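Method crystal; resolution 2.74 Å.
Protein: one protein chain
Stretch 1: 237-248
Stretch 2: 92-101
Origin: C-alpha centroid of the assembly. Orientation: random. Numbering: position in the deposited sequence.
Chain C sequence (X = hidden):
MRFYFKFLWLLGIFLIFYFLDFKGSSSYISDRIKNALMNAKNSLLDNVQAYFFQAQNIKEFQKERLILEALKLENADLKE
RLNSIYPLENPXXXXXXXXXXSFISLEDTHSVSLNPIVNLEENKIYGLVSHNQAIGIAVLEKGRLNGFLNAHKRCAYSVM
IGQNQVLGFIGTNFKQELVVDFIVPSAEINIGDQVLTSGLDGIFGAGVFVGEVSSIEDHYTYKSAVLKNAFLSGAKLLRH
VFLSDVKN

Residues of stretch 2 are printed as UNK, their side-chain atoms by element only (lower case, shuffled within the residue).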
ATOM      1  N   LEU C 237      29.832  17.177  21.496  1.00 32.37           N
ATOM      2  CA  LEU C 237      29.221  15.868  21.742  1.00 30.39           C
ATOM      3  C   LEU C 237      30.091  14.676  21.373  1.00 28.50           C
ATOM      4  O   LEU C 237      29.606  13.548  21.407  1.00 27.68           O
ATOM      5  CB  LEU C 237      27.876  15.763  20.997  1.00 30.69           C
ATOM      6  CG  LEU C 237      26.649  16.280  21.772  1.00 31.68           C
ATOM      7  CD1 LEU C 237      26.678  17.782  21.961  1.00 33.26           C
ATOM      8  CD2 LEU C 237      25.359  15.863  21.079  1.00 31.34           C
ATOM      9  N   LEU C 238      31.343  14.904  20.976  1.00 28.13           N
ATOM     10  CA  LEU C 238      32.243  13.793  20.730  1.00 27.83           C
ATOM     11  C   LEU C 238      33.033  13.471  21.989  1.00 30.63           C
ATOM     12  O   LEU C 238      33.719  12.454  22.070  1.00 28.89           O
ATOM     13  CB  LEU C 238      33.094  14.041  19.487  1.00 28.51           C
ATOM     14  CG  LEU C 238      32.353  13.714  18.174  1.00 27.58           C
ATOM     15  CD1 LEU C 238      33.178  14.048  16.937  1.00 28.49           C
ATOM     16  CD2 LEU C 238      31.920  12.253  18.092  1.00 26.61           C
ATOM     17  N   ARG C 239      32.911  14.330  23.000  1.00 35.83           N
ATOM     18  CA  ARG C 239      33.365  13.981  24.346  1.00 40.85           C
ATOM     19  C   ARG C 239      32.165  13.651  25.220  1.00 38.79           C
ATOM     20  O   ARG C 239      31.039  14.030  24.916  1.00 35.50           O
ATOM     21  CB  ARG C 239      34.224  15.091  24.942  1.00 48.76           C
ATOM     22  CG  ARG C 239      35.578  15.181  24.228  1.00 57.36           C
ATOM     23  CD  ARG C 239      36.542  16.187  24.818  1.00 67.46           C
ATOM     24  NE  ARG C 239      35.920  17.490  25.115  1.00 76.39           N
ATOM     25  CZ  ARG C 239      35.829  18.529  24.278  1.00 75.26           C
ATOM     26  NH1 ARG C 239      36.291  18.461  23.037  1.00 69.97           N
ATOM     27  NH2 ARG C 239      35.253  19.648  24.699  1.00 80.93           N
ATOM     28  N   HIS C 240      32.423  12.917  26.300  1.00 38.26           N
ATOM     29  CA  HIS C 240      31.386  12.440  27.225  1.00 36.72           C
ATOM     30  C   HIS C 240      30.443  11.424  26.582  1.00 33.84           C
ATOM     31  O   HIS C 240      29.224  11.567  26.688  1.00 31.36           O
ATOM     32  CB  HIS C 240      30.586  13.603  27.811  1.00 37.14           C
ATOM     33  CG  HIS C 240      31.408  14.567  28.610  1.00 39.48           C
ATOM     34  ND1 HIS C 240      32.135  14.187  29.723  1.00 40.50           N
ATOM     35  CD2 HIS C 240      31.591  15.905  28.478  1.00 40.26           C
ATOM     36  CE1 HIS C 240      32.754  15.243  30.223  1.00 41.01           C
ATOM     37  NE2 HIS C 240      32.439  16.297  29.489  1.00 41.21           N
ATOM     38  N   VAL C 241      31.022  10.410  25.931  1.00 32.92           N
ATOM     39  CA  VAL C 241      30.273   9.484  25.094  1.00 31.39           C
ATOM     40  C   VAL C 241      30.053   8.155  25.790  1.00 31.00           C
ATOM     41  O   VAL C 241      30.974   7.617  26.397  1.00 31.30           O
ATOM     42  CB  VAL C 241      30.980   9.229  23.755  1.00 30.94           C
ATOM     43  CG1 VAL C 241      30.233   8.182  22.932  1.00 30.08           C
ATOM     44  CG2 VAL C 241      31.128  10.530  22.978  1.00 30.94           C
ATOM     45  N   PHE C 242      28.823   7.646  25.688  1.00 30.00           N
ATOM     46  CA  PHE C 242      28.427   6.378  26.289  1.00 30.57           C
ATOM     47  C   PHE C 242      28.002   5.368  25.214  1.00 29.33           C
ATOM     48  O   PHE C 242      27.305   5.711  24.271  1.00 28.98           O
ATOM     49  CB  PHE C 242      27.262   6.617  27.250  1.00 30.74           C
ATOM     50  CG  PHE C 242      27.632   7.405  28.469  1.00 31.93           C
ATOM     51  CD1 PHE C 242      28.043   6.763  29.619  1.00 33.58           C
ATOM     52  CD2 PHE C 242      27.526   8.776  28.486  1.00 32.88           C
ATOM     53  CE1 PHE C 242      28.377   7.478  30.755  1.00 34.52           C
ATOM     54  CE2 PHE C 242      27.863   9.509  29.621  1.00 33.80           C
ATOM     55  CZ  PHE C 242      28.289   8.856  30.756  1.00 34.58           C
ATOM     56  N   LEU C 243      28.390   4.115  25.396  1.00 28.63           N
ATOM     57  CA  LEU C 243      28.021   3.032  24.490  1.00 27.81           C
ATOM     58  C   LEU C 243      26.753   2.369  24.954  1.00 27.16           C
ATOM     59  O   LEU C 243      26.616   2.013  26.130  1.00 29.50           O
ATOM     60  CB  LEU C 243      29.131   1.985  24.467  1.00 29.15           C
ATOM     61  CG  LEU C 243      29.037   0.886  23.417  1.00 29.64           C
ATOM     62  CD1 LEU C 243      29.476   1.378  22.051  1.00 29.46           C
ATOM     63  CD2 LEU C 243      29.997  -0.233  23.801  1.00 31.59           C
ATOM     64  N   SER C 244      25.822   2.154  24.038  1.00 26.41           N
ATOM     65  CA  SER C 244      24.531   1.558  24.389  1.00 26.52           C
ATOM     66  C   SER C 244      24.471   0.071  24.102  1.00 26.40           C
ATOM     67  O   SER C 244      24.409  -0.315  22.947  1.00 26.47           O
ATOM     68  CB  SER C 244      23.412   2.247  23.626  1.00 26.23           C
ATOM     69  OG  SER C 244      22.217   1.515  23.805  1.00 27.07           O
ATOM     70  N   ASP C 245      24.460  -0.742  25.163  1.00 27.59           N
ATOM     71  CA  ASP C 245      24.453  -2.205  25.067  1.00 28.85           C
ATOM     72  C   ASP C 245      23.086  -2.756  25.499  1.00 30.36           C
ATOM     73  O   ASP C 245      22.809  -2.832  26.703  1.00 32.49           O
ATOM     74  CB  ASP C 245      25.576  -2.783  25.945  1.00 30.30           C
ATOM     75  CG  ASP C 245      25.734  -4.326  25.793  1.00 31.93           C
ATOM     76  OD1 ASP C 245      24.906  -4.989  25.191  1.00 32.08           O
ATOM     77  OD2 ASP C 245      26.695  -4.918  26.266  1.00 33.30           O
ATOM     78  N   VAL C 246      22.252  -3.137  24.530  1.00 31.80           N
ATOM     79  CA  VAL C 246      20.909  -3.686  24.813  1.00 34.52           C
ATOM     80  C   VAL C 246      21.009  -5.201  24.833  1.00 38.96           C
ATOM     81  O   VAL C 246      21.451  -5.790  23.856  1.00 39.93           O
ATOM     82  CB  VAL C 246      19.902  -3.282  23.715  1.00 32.58           C
ATOM     83  CG1 VAL C 246      18.585  -3.993  23.902  1.00 33.11           C
ATOM     84  CG2 VAL C 246      19.672  -1.779  23.692  1.00 30.95           C
ATOM     85  N   LYS C 247      20.628  -5.800  25.953  1.00 45.19           N
ATOM     86  CA  LYS C 247      20.917  -7.201  26.195  1.00 54.49           C
ATOM     87  C   LYS C 247      20.209  -8.054  25.136  1.00 60.33           C
ATOM     88  O   LYS C 247      18.996  -7.928  24.932  1.00 62.93           O
ATOM     89  CB  LYS C 247      20.575  -7.599  27.652  1.00 58.19           C
ATOM     90  CG  LYS C 247      21.553  -7.016  28.689  1.00 60.39           C
ATOM     91  CD  LYS C 247      22.990  -7.564  28.546  1.00 62.34           C
ATOM     92  CE  LYS C 247      24.074  -6.482  28.655  1.00 60.17           C
ATOM     93  NZ  LYS C 247      25.455  -7.041  28.504  1.00 58.38           N
ATOM     94  N   ASN C 248      20.988  -8.876  24.423  1.00 64.25           N
ATOM     95  CA  ASN C 248      20.486  -9.542  23.220  1.00 65.33           C
ATOM     96  C   ASN C 248      19.802 -10.829  23.590  1.00 65.81           C
ATOM     97  O   ASN C 248      19.457 -11.020  24.751  1.00 68.26           O
ATOM     98  CB  ASN C 248      21.573  -9.727  22.127  1.00 68.25           C
ATOM     99  CG  ASN C 248      22.906 -10.224  22.664  1.00 72.39           C
ATOM    100  OD1 ASN C 248      23.067 -10.456  23.860  1.00 79.15           O
ATOM    101  ND2 ASN C 248      23.875 -10.385  21.763  1.00 72.26           N
ATOM    102  N   UNK C  92      16.122  -4.776  29.432  1.00 37.08           N
ATOM    103  CA  UNK C  92      17.366  -4.382  30.178  1.00 37.16           C
ATOM    104  C   UNK C  92      18.463  -3.914  29.224  1.00 36.91           C
ATOM    105  O   UNK C  92      18.490  -4.260  28.035  1.00 34.69           O
ATOM    106  n   UNK C  92      15.972  -6.980  34.629  1.00 39.25           N
ATOM    107  c   UNK C  92      17.905  -5.511  31.058  1.00 37.99           C
ATOM    108  c   UNK C  92      17.148  -5.717  32.367  1.00 38.23           C
ATOM    109  c   UNK C  92      17.423  -7.229  34.404  1.00 39.36           C
ATOM    110  c   UNK C  92      18.047  -6.161  33.521  1.00 38.68           C
ATOM    111  N   UNK C  93      19.367  -3.103  29.763  1.00 38.63           N
ATOM    112  CA  UNK C  93      20.212  -2.222  28.950  1.00 37.92           C
ATOM    113  C   UNK C  93      21.338  -1.607  29.784  1.00 38.60           C
ATOM    114  O   UNK C  93      21.156  -1.294  30.982  1.00 38.00           O
ATOM    115  s   UNK C  93      19.538   1.376  27.269  1.00 34.60           S
ATOM    116  c   UNK C  93      17.763   1.207  27.469  1.00 36.35           C
ATOM    117  c   UNK C  93      19.362  -1.079  28.421  1.00 37.26           C
ATOM    118  c   UNK C  93      20.060  -0.315  27.340  1.00 37.14           C
ATOM    119  N   UNK C  94      22.485  -1.390  29.150  1.00 37.80           N
ATOM    120  CA  UNK C  94      23.625  -0.789  29.834  1.00 38.66           C
ATOM    121  C   UNK C  94      24.162   0.386  29.034  1.00 38.60           C
ATOM    122  O   UNK C  94      24.204   0.368  27.804  1.00 39.79           O
ATOM    123  o   UNK C  94      24.313  -2.939  30.711  1.00 41.74           O
ATOM    124  c   UNK C  94      24.774  -1.808  29.988  1.00 38.59           C
ATOM    125  c   UNK C  94      25.926  -1.245  30.733  1.00 37.25           C
ATOM    126  N   UNK C  95      24.602   1.405  29.761  1.00 36.17           N
ATOM    127  CA  UNK C  95      25.408   2.463  29.198  1.00 33.70           C
ATOM    128  C   UNK C  95      26.806   2.342  29.785  1.00 33.28           C
ATOM    129  O   UNK C  95      26.951   2.300  30.997  1.00 32.68           O
ATOM    130  c   UNK C  95      23.622   4.182  28.709  1.00 31.83           C
ATOM    131  c   UNK C  95      22.745   4.913  26.586  1.00 31.62           C
ATOM    132  c   UNK C  95      21.459   4.891  27.087  1.00 30.79           C
ATOM    133  c   UNK C  95      23.819   4.555  27.404  1.00 32.68           C
ATOM    134  c   UNK C  95      24.799   3.804  29.561  1.00 32.51           C
ATOM    135  c   UNK C  95      22.313   4.174  29.197  1.00 31.52           C
ATOM    136  c   UNK C  95      21.241   4.517  28.399  1.00 30.60           C
ATOM    137  o   UNK C  95      20.435   5.267  26.255  1.00 27.46           O
ATOM    138  N   UNK C  96      27.823   2.282  28.927  1.00 32.23           N
ATOM    139  CA  UNK C  96      29.218   2.229  29.379  1.00 32.23           C
ATOM    140  C   UNK C  96      29.977   3.343  28.720  1.00 31.64           C
ATOM    141  O   UNK C  96      29.828   3.552  27.531  1.00 31.59           O
ATOM    142  c   UNK C  96      31.123   0.678  29.775  1.00 33.02           C
ATOM    143  c   UNK C  96      29.882   0.898  28.999  1.00 32.50           C
ATOM    144  o   UNK C  96      28.987  -0.162  29.299  1.00 33.05           O
ATOM    145  N   UNK C  97      30.802   4.071  29.473  1.00 32.46           N
ATOM    146  CA  UNK C  97      31.500   5.178  28.860  1.00 32.92           C
ATOM    147  C   UNK C  97      32.627   4.738  27.936  1.00 33.55           C
ATOM    148  O   UNK C  97      33.160   3.642  28.063  1.00 34.78           O
ATOM    149  c   UNK C  97      32.018   5.969  30.064  1.00 34.48           C
ATOM    150  c   UNK C  97      32.124   4.991  31.176  1.00 34.85           C
ATOM    151  c   UNK C  97      31.029   4.010  30.924  1.00 34.35           C
ATOM    152  N   UNK C  98      32.953   5.599  26.987  1.00 34.16           N
ATOM    153  CA  UNK C  98      33.933   5.301  25.953  1.00 34.88           C
ATOM    154  C   UNK C  98      34.413   6.645  25.481  1.00 34.12           C
ATOM    155  O   UNK C  98      33.718   7.669  25.712  1.00 34.94           O
ATOM    156  c   UNK C  98      32.172   5.270  24.084  1.00 33.17           C
ATOM    157  c   UNK C  98      33.321   4.500  24.755  1.00 34.80           C
ATOM    158  o   UNK C  98      34.333   4.206  23.768  1.00 34.43           O
ATOM    159  N   UNK C  99      35.570   6.658  24.827  1.00 34.78           N
ATOM    160  CA  UNK C  99      36.017   7.903  24.262  1.00 36.93           C
ATOM    161  C   UNK C  99      36.795   7.675  23.004  1.00 35.43           C
ATOM    162  O   UNK C  99      37.329   6.599  22.807  1.00 33.16           O
ATOM    163  c   UNK C  99      39.275   8.229  25.253  1.00 47.57           C
ATOM    164  c   UNK C  99      38.037   7.954  25.796  1.00 44.82           C
ATOM    165  c   UNK C  99      39.077   6.317  27.237  1.00 48.69           C
ATOM    166  c   UNK C  99      40.321   6.633  26.706  1.00 47.90           C
ATOM    167  c   UNK C  99      36.848   8.693  25.282  1.00 41.64           C
ATOM    168  c   UNK C  99      40.421   7.586  25.710  1.00 49.23           C
ATOM    169  c   UNK C  99      37.937   6.980  26.793  1.00 46.76           C
ATOM    170  N   UNK C 100      36.836   8.705  22.161  1.00 34.57           N
ATOM    171  CA  UNK C 100      37.521   8.595  20.885  1.00 33.02           C
ATOM    172  C   UNK C 100      38.999   8.915  21.058  1.00 32.88           C
ATOM    173  O   UNK C 100      39.370   9.811  21.787  1.00 33.94           O
ATOM    174  c   UNK C 100      37.285  11.614  17.140  1.00 32.35           C
ATOM    175  c   UNK C 100      37.148  10.922  19.824  1.00 32.13           C
ATOM    176  c   UNK C 100      36.849   9.444  19.797  1.00 32.08           C
ATOM    177  s   UNK C 100      36.206  11.798  18.564  1.00 31.07           S
ATOM    178  N   UNK C 101      39.839   8.163  20.366  1.00 32.51           N
ATOM    179  CA  UNK C 101      41.286   8.413  20.368  1.00 32.55           C
ATOM    180  C   UNK C 101      41.732   9.229  19.175  1.00 31.87           C
ATOM    181  O   UNK C 101      42.671  10.007  19.246  1.00 33.22           O
ATOM    182  c   UNK C 101      42.086   7.104  20.353  1.00 33.12           C
ATOM    183  c   UNK C 101      41.666   6.230  21.551  1.00 32.93           C
ATOM    184  o   UNK C 101      41.918   6.429  19.088  1.00 33.87           O
TER

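Position 92 carries four carbons in a row ending in nitrogen, an unbranched chain whose end leads away from stretch 1: K92. Its exposed amine suits the solvent, while its backbone O accepts a weak hydrogen bond from K247 N (3.4 Å).

Position 93 has two carbons, a sulfur and a final carbon, unbranched. This is M93, a flexible apolar chain whose CG lies 3.9 Å from V246 CG2, on the same face of the sheet.

At position 94 one carbon carries an oxygen and a carbon, the beta-branched pattern of T94, a type at home in strands. Its N donates to D245 O and its O accepts from D245 N, both at 2.9 Å; its CB sits 4.2 Å from D245 CB.

Position 95 shows one carbon, then a six-carbon ring bearing an oxygen: Y95. The ring reaches across the neighbouring strand, with CD1 4.0 Å from F242 CB and CE1 4.0 Å from S244 CB, so a broad side chain covers two neighbours that share its face.

Position 96 again has one carbon carrying an oxygen and a carbon, hence T96, beta-branched and at home in a strand. Its side chain lies on the face shared with L243 but comes no nearer to stretch 1 than 4.5 Å. Its backbone pairs with L243: T96 N to L243 O is 3.1 Å, and L243 N to T96 O is 2.6 Å and nearly straight at 177°.

Position 97 has three carbons closing a ring onto the backbone N, which defines P97. Proline has no amide hydrogen, but this place in the register is a non-hydrogen-bonded pair with F242, so none is required for the pairing. Its CB packs 4.0 Å from F242 CE1.

Position 98 has one carbon bearing an oxygen and a carbon: T98, whose methyl suits a buried place. Its CG2 meets V241 CG1 at 3.7 Å, and its N donates to V241 O at 2.9 Å.

Position 99 has one carbon and a plain six-carbon ring: F99, exposed and leading away, so stretch 1 makes no demand on it.

Position 100 repeats the two carbons, sulfur and carbon: M100. Its CB points toward stretch 1, and its SD reaches 3.9 Å from L238 CB, an apolar contact beyond the paired strands.

Position 101, one carbon with an oxygen and a carbon, is T101, out of reach; the contact gives no reason for its type.

The contact is an antiparallel strand pairing. Backbone hydrogen bonds set the register, while side chains alternate: V246, S244 and F242 share one face with M93, Y95 and P97, and D245 and L243 share the other with T94 and T96. All the hydrogen bonds across the stretches are backbone to backbone; the side chains contribute packing.

Stretch 2 (92-101) KMTYTPTFMT
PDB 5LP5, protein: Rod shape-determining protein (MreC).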